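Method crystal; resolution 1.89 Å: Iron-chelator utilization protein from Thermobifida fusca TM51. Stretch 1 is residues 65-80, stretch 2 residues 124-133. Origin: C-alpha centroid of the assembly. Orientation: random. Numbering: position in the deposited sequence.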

# COMPACT_ATOMS: atom_id res chain seq x y z
N GLU A 65 -3.12 -5.00 -26.05
CA GLU A 65 -4.02 -3.91 -25.73
C GLU A 65 -3.56 -3.15 -24.48
O GLU A 65 -3.05 -3.75 -23.54
CB GLU A 65 -5.43 -4.46 -25.53
CG GLU A 65 -6.55 -3.44 -25.54
CD GLU A 65 -7.93 -4.09 -25.47
OE1 GLU A 65 -8.00 -5.28 -25.09
OE2 GLU A 65 -8.93 -3.42 -25.79
N HIS A 66 -3.72 -1.83 -24.47
CA HIS A 66 -3.40 -1.08 -23.26
C HIS A 66 -4.35 0.09 -23.08
O HIS A 66 -4.11 1.19 -23.58
CB HIS A 66 -1.96 -0.57 -23.28
CG HIS A 66 -1.47 -0.12 -21.94
ND1 HIS A 66 -0.14 0.12 -21.68
CD2 HIS A 66 -2.13 0.12 -20.78
CE1 HIS A 66 -0.00 0.50 -20.42
NE2 HIS A 66 -1.20 0.51 -19.85
N VAL A 67 -5.43 -0.16 -22.34
CA VAL A 67 -6.43 0.85 -22.10
C VAL A 67 -6.01 1.76 -20.96
O VAL A 67 -5.63 1.30 -19.88
CB VAL A 67 -7.80 0.24 -21.78
CG1 VAL A 67 -8.87 1.34 -21.78
CG2 VAL A 67 -8.15 -0.83 -22.78
N LEU A 68 -6.06 3.06 -21.22
CA LEU A 68 -5.69 4.06 -20.23
C LEU A 68 -6.94 4.70 -19.64
O LEU A 68 -8.02 4.60 -20.24
CB LEU A 68 -4.78 5.11 -20.88
CG LEU A 68 -3.49 4.56 -21.49
CD1 LEU A 68 -2.71 5.66 -22.20
CD2 LEU A 68 -2.63 3.88 -20.42
N PRO A 69 -6.82 5.36 -18.47
CA PRO A 69 -8.00 6.01 -17.89
C PRO A 69 -8.55 7.12 -18.77
O PRO A 69 -7.77 7.87 -19.35
CB PRO A 69 -7.48 6.62 -16.58
CG PRO A 69 -6.14 6.00 -16.33
CD PRO A 69 -5.61 5.60 -17.66
N VAL A 70 -9.88 7.24 -18.84
CA VAL A 70 -10.51 8.40 -19.47
C VAL A 70 -11.12 9.27 -18.38
O VAL A 70 -12.00 8.82 -17.67
CB VAL A 70 -11.60 7.97 -20.48
CG1 VAL A 70 -12.46 9.17 -20.89
CG2 VAL A 70 -10.95 7.32 -21.70
N VAL A 71 -10.64 10.50 -18.24
CA VAL A 71 -11.12 11.35 -17.15
C VAL A 71 -11.80 12.59 -17.73
O VAL A 71 -11.23 13.28 -18.56
CB VAL A 71 -9.98 11.76 -16.22
CG1 VAL A 71 -10.44 12.84 -15.25
CG2 VAL A 71 -9.45 10.54 -15.46
N GLU A 72 -13.02 12.84 -17.27
CA GLU A 72 -13.82 13.98 -17.73
C GLU A 72 -14.61 14.54 -16.57
O GLU A 72 -15.25 13.79 -15.85
CB GLU A 72 -14.77 13.55 -18.85
CG GLU A 72 -14.07 13.17 -20.15
CD GLU A 72 -13.57 14.37 -20.94
OE1 GLU A 72 -13.97 15.51 -20.62
OE2 GLU A 72 -12.78 14.17 -21.89
N ASP A 73 -14.55 15.86 -16.39
CA ASP A 73 -15.25 16.53 -15.28
C ASP A 73 -14.97 15.85 -13.93
O ASP A 73 -15.89 15.54 -13.18
CB ASP A 73 -16.75 16.57 -15.57
CG ASP A 73 -17.07 17.27 -16.89
OD1 ASP A 73 -16.94 18.51 -16.96
OD2 ASP A 73 -17.44 16.58 -17.86
N ASP A 74 -13.69 15.61 -13.67
CA ASP A 74 -13.21 15.05 -12.40
C ASP A 74 -13.73 13.64 -12.09
O ASP A 74 -13.79 13.24 -10.92
CB ASP A 74 -13.56 15.97 -11.23
CG ASP A 74 -12.52 15.91 -10.12
OD1 ASP A 74 -11.31 15.96 -10.44
OD2 ASP A 74 -12.90 15.81 -8.93
N ARG A 75 -14.07 12.89 -13.13
CA ARG A 75 -14.47 11.50 -12.95
C ARG A 75 -13.85 10.60 -14.01
O ARG A 75 -13.71 10.98 -15.17
CB ARG A 75 -15.99 11.34 -13.02
CG ARG A 75 -16.72 11.62 -11.73
CD ARG A 75 -18.19 11.24 -11.86
NE ARG A 75 -18.62 11.08 -13.25
CZ ARG A 75 -18.97 9.92 -13.81
NH1 ARG A 75 -18.94 8.80 -13.09
NH2 ARG A 75 -19.35 9.88 -15.08
N CYS A 76 -13.50 9.38 -13.61
CA CYS A 76 -13.08 8.38 -14.57
C CYS A 76 -14.31 7.78 -15.23
O CYS A 76 -15.21 7.32 -14.54
CB CYS A 76 -12.25 7.29 -13.90
SG CYS A 76 -11.67 6.07 -15.10
N LEU A 77 -14.34 7.79 -16.56
CA LEU A 77 -15.50 7.32 -17.32
C LEU A 77 -15.46 5.85 -17.75
O LEU A 77 -16.48 5.29 -18.15
CB LEU A 77 -15.68 8.16 -18.60
CG LEU A 77 -16.02 9.64 -18.49
CD1 LEU A 77 -16.46 10.14 -19.84
CD2 LEU A 77 -17.08 9.88 -17.43
N ASN A 78 -14.29 5.23 -17.70
CA ASN A 78 -14.19 3.92 -18.33
C ASN A 78 -13.70 2.80 -17.42
O ASN A 78 -13.05 1.86 -17.89
CB ASN A 78 -13.29 4.00 -19.56
CG ASN A 78 -11.86 4.35 -19.22
OD1 ASN A 78 -11.58 4.96 -18.18
ND2 ASN A 78 -10.94 3.97 -20.10
N PHE A 79 -14.04 2.89 -16.14
CA PHE A 79 -13.80 1.79 -15.20
C PHE A 79 -14.42 0.50 -15.71
O PHE A 79 -13.87 -0.58 -15.49
CB PHE A 79 -14.38 2.11 -13.82
CG PHE A 79 -13.52 2.99 -12.96
CD1 PHE A 79 -12.16 2.74 -12.81
CD2 PHE A 79 -14.07 4.07 -12.28
CE1 PHE A 79 -11.37 3.55 -11.99
CE2 PHE A 79 -13.30 4.88 -11.47
CZ PHE A 79 -11.94 4.62 -11.33
N ARG A 80 -15.55 0.59 -16.41
CA ARG A 80 -16.25 -0.62 -16.83
C ARG A 80 -16.05 -0.95 -18.31
O ARG A 80 -16.70 -1.84 -18.85
CB ARG A 80 -17.75 -0.51 -16.53
CG ARG A 80 -18.07 -0.42 -15.04
CD ARG A 80 -19.47 0.12 -14.77
NE ARG A 80 -20.52 -0.87 -15.02
CZ ARG A 80 -21.73 -0.58 -15.50
NH1 ARG A 80 -22.06 0.68 -15.78
NH2 ARG A 80 -22.62 -1.54 -15.69
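Stretch 2 (124-133) DRLGVLGPRG

The firmest polar link between the two stretches is a salt bridge at the far end of stretch 2. Arg-132 NH2 lies 2.8 Å from Asp-74 OD2, with an N-H...O angle of 162°, and the carboxylate oxygen meets the guanidinium at its edge, near its plane. The same guanidinium makes a second hydrogen bond, from Arg-132 NH1 to the backbone Asp-74 O at 3.2 Å and a looser 145°. One arginine thus reads both the side chain and the main chain of a single turn residue. It does so from a distance: the CA atoms of Asp-74 and Arg-132 are 9.6 Å apart, and both side chains leave the backbone sideways before their ends converge. Arg-132 covers the gap with chi1 t, chi2 p and chi3 m, a folded rather than fully extended path.

The turn that presents Asp-74 is built within stretch 1. Glu-72 to Arg-75 form a type I' beta turn, with Asp-73 and Asp-74 both at positive phi, closed by Glu-72 N to Arg-75 O at 2.9 Å and Arg-75 N to Glu-72 O at 3.1 Å. Further down the hairpin, Leu-77 N bonds Val-70 O at 2.8 Å. Asn-78 ties the base together, donating from ND2 to Leu-68 O at 3.0 Å and accepting at OD1 from Val-70 N at 2.9 Å.

Stretch 2 passes this hairpin as an extended strand, residues 125 to 129, followed by a loop with a cis peptide before Pro-131. It runs in the same general direction as the first arm of stretch 1: the contacts step from His-66 with Arg-125, through Leu-68 and Pro-69 with Gly-127, to Val-71 with Leu-129. No backbone-to-backbone hydrogen bond joins the two, so side chains carry the contact.

Leu-129 is its apolar centre. Its CA-to-CB bond points toward stretch 1, and with chi1 t and chi2 p the side chain enters a pocket lined by both arms of the hairpin and the residues beyond. Pro-69 CG rests 4.0 Å from Leu-129 CB, Val-71 CG2 comes to 3.5 Å from Leu-129 CD1, and Leu-129 CD2 is 3.8 Å from both Cys-76 CB and Phe-79 CZ. Its neighbour Val-128 points away, as the alternation of a strand requires.

Two residues earlier, on the same side of the strand, Gly-127 allows the closest backbone approach, 5.3 Å from its CA to Leu-68 CA. Leu-68 CD2 lies 3.8 Å from Gly-127 CA, and Pro-69 CD 4.2 Å from that same CA. A CB here would point toward stretch 1 and fall 2.9 Å from Pro-69 CD, a clash, so the tight passage depends on the absent side chain.

At the opening end, the His-66 ring turns its edge to the strand, with CE1 3.2 Å from Arg-125 O, while His-66 NE2 is hydrogen-bonded elsewhere in the structure.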

# COMPACT_ATOMS: atom_id res chain seq x y z
N ASP A 124 8.97 0.79 -19.90
CA ASP A 124 7.58 0.35 -19.72
C ASP A 124 6.74 1.54 -19.31
O ASP A 124 7.21 2.40 -18.58
CB ASP A 124 7.45 -0.73 -18.63
CG ASP A 124 8.06 -2.06 -19.03
OD1 ASP A 124 8.31 -2.26 -20.24
OD2 ASP A 124 8.28 -2.90 -18.14
N ARG A 125 5.49 1.59 -19.76
CA ARG A 125 4.62 2.69 -19.38
C ARG A 125 3.34 2.19 -18.71
O ARG A 125 2.86 1.10 -19.00
CB ARG A 125 4.30 3.56 -20.61
CG ARG A 125 5.57 4.14 -21.25
CD ARG A 125 5.33 4.92 -22.54
NE ARG A 125 6.60 5.42 -23.10
CZ ARG A 125 7.26 4.85 -24.10
NH1 ARG A 125 6.78 3.76 -24.70
NH2 ARG A 125 8.41 5.37 -24.52
N LEU A 126 2.81 3.00 -17.79
CA LEU A 126 1.57 2.69 -17.11
C LEU A 126 0.67 3.91 -17.07
O LEU A 126 1.15 5.03 -16.90
CB LEU A 126 1.84 2.21 -15.67
CG LEU A 126 2.60 0.90 -15.49
CD1 LEU A 126 2.83 0.64 -14.00
CD2 LEU A 126 1.82 -0.24 -16.14
N GLY A 127 -0.63 3.68 -17.20
CA GLY A 127 -1.60 4.71 -16.88
C GLY A 127 -1.64 4.87 -15.37
O GLY A 127 -1.59 3.89 -14.62
N VAL A 128 -1.70 6.12 -14.91
CA VAL A 128 -1.72 6.39 -13.48
C VAL A 128 -2.90 7.28 -13.15
O VAL A 128 -2.97 8.44 -13.60
CB VAL A 128 -0.41 7.04 -13.00
CG1 VAL A 128 -0.47 7.31 -11.51
CG2 VAL A 128 0.79 6.13 -13.35
N LEU A 129 -3.85 6.75 -12.38
CA LEU A 129 -5.03 7.51 -11.99
C LEU A 129 -5.06 7.80 -10.49
O LEU A 129 -4.90 6.89 -9.67
CB LEU A 129 -6.31 6.78 -12.42
CG LEU A 129 -7.64 7.47 -12.10
CD1 LEU A 129 -7.78 8.77 -12.90
CD2 LEU A 129 -8.80 6.53 -12.38
N GLY A 130 -5.27 9.06 -10.13
CA GLY A 130 -5.29 9.45 -8.74
C GLY A 130 -3.94 9.95 -8.22
O GLY A 130 -3.06 10.25 -9.01
N PRO A 131 -3.78 10.02 -6.88
CA PRO A 131 -4.71 9.58 -5.84
C PRO A 131 -6.00 10.40 -5.87
O PRO A 131 -5.95 11.56 -6.26
CB PRO A 131 -3.95 9.84 -4.54
CG PRO A 131 -2.53 10.00 -4.93
CD PRO A 131 -2.57 10.61 -6.30
N ARG A 132 -7.11 9.78 -5.52
CA ARG A 132 -8.40 10.47 -5.49
C ARG A 132 -8.37 11.58 -4.43
O ARG A 132 -9.04 12.61 -4.55
CB ARG A 132 -9.51 9.46 -5.22
CG ARG A 132 -10.91 10.05 -4.99
CD ARG A 132 -11.50 10.67 -6.25
NE ARG A 132 -11.09 12.06 -6.44
CZ ARG A 132 -11.68 12.88 -7.32
NH1 ARG A 132 -12.68 12.42 -8.05
NH2 ARG A 132 -11.26 14.13 -7.47
N GLY A 133 -7.56 11.35 -3.41
CA GLY A 133 -7.43 12.27 -2.30
C GLY A 133 -6.50 11.71 -1.25
O GLY A 133 -5.70 10.81 -1.52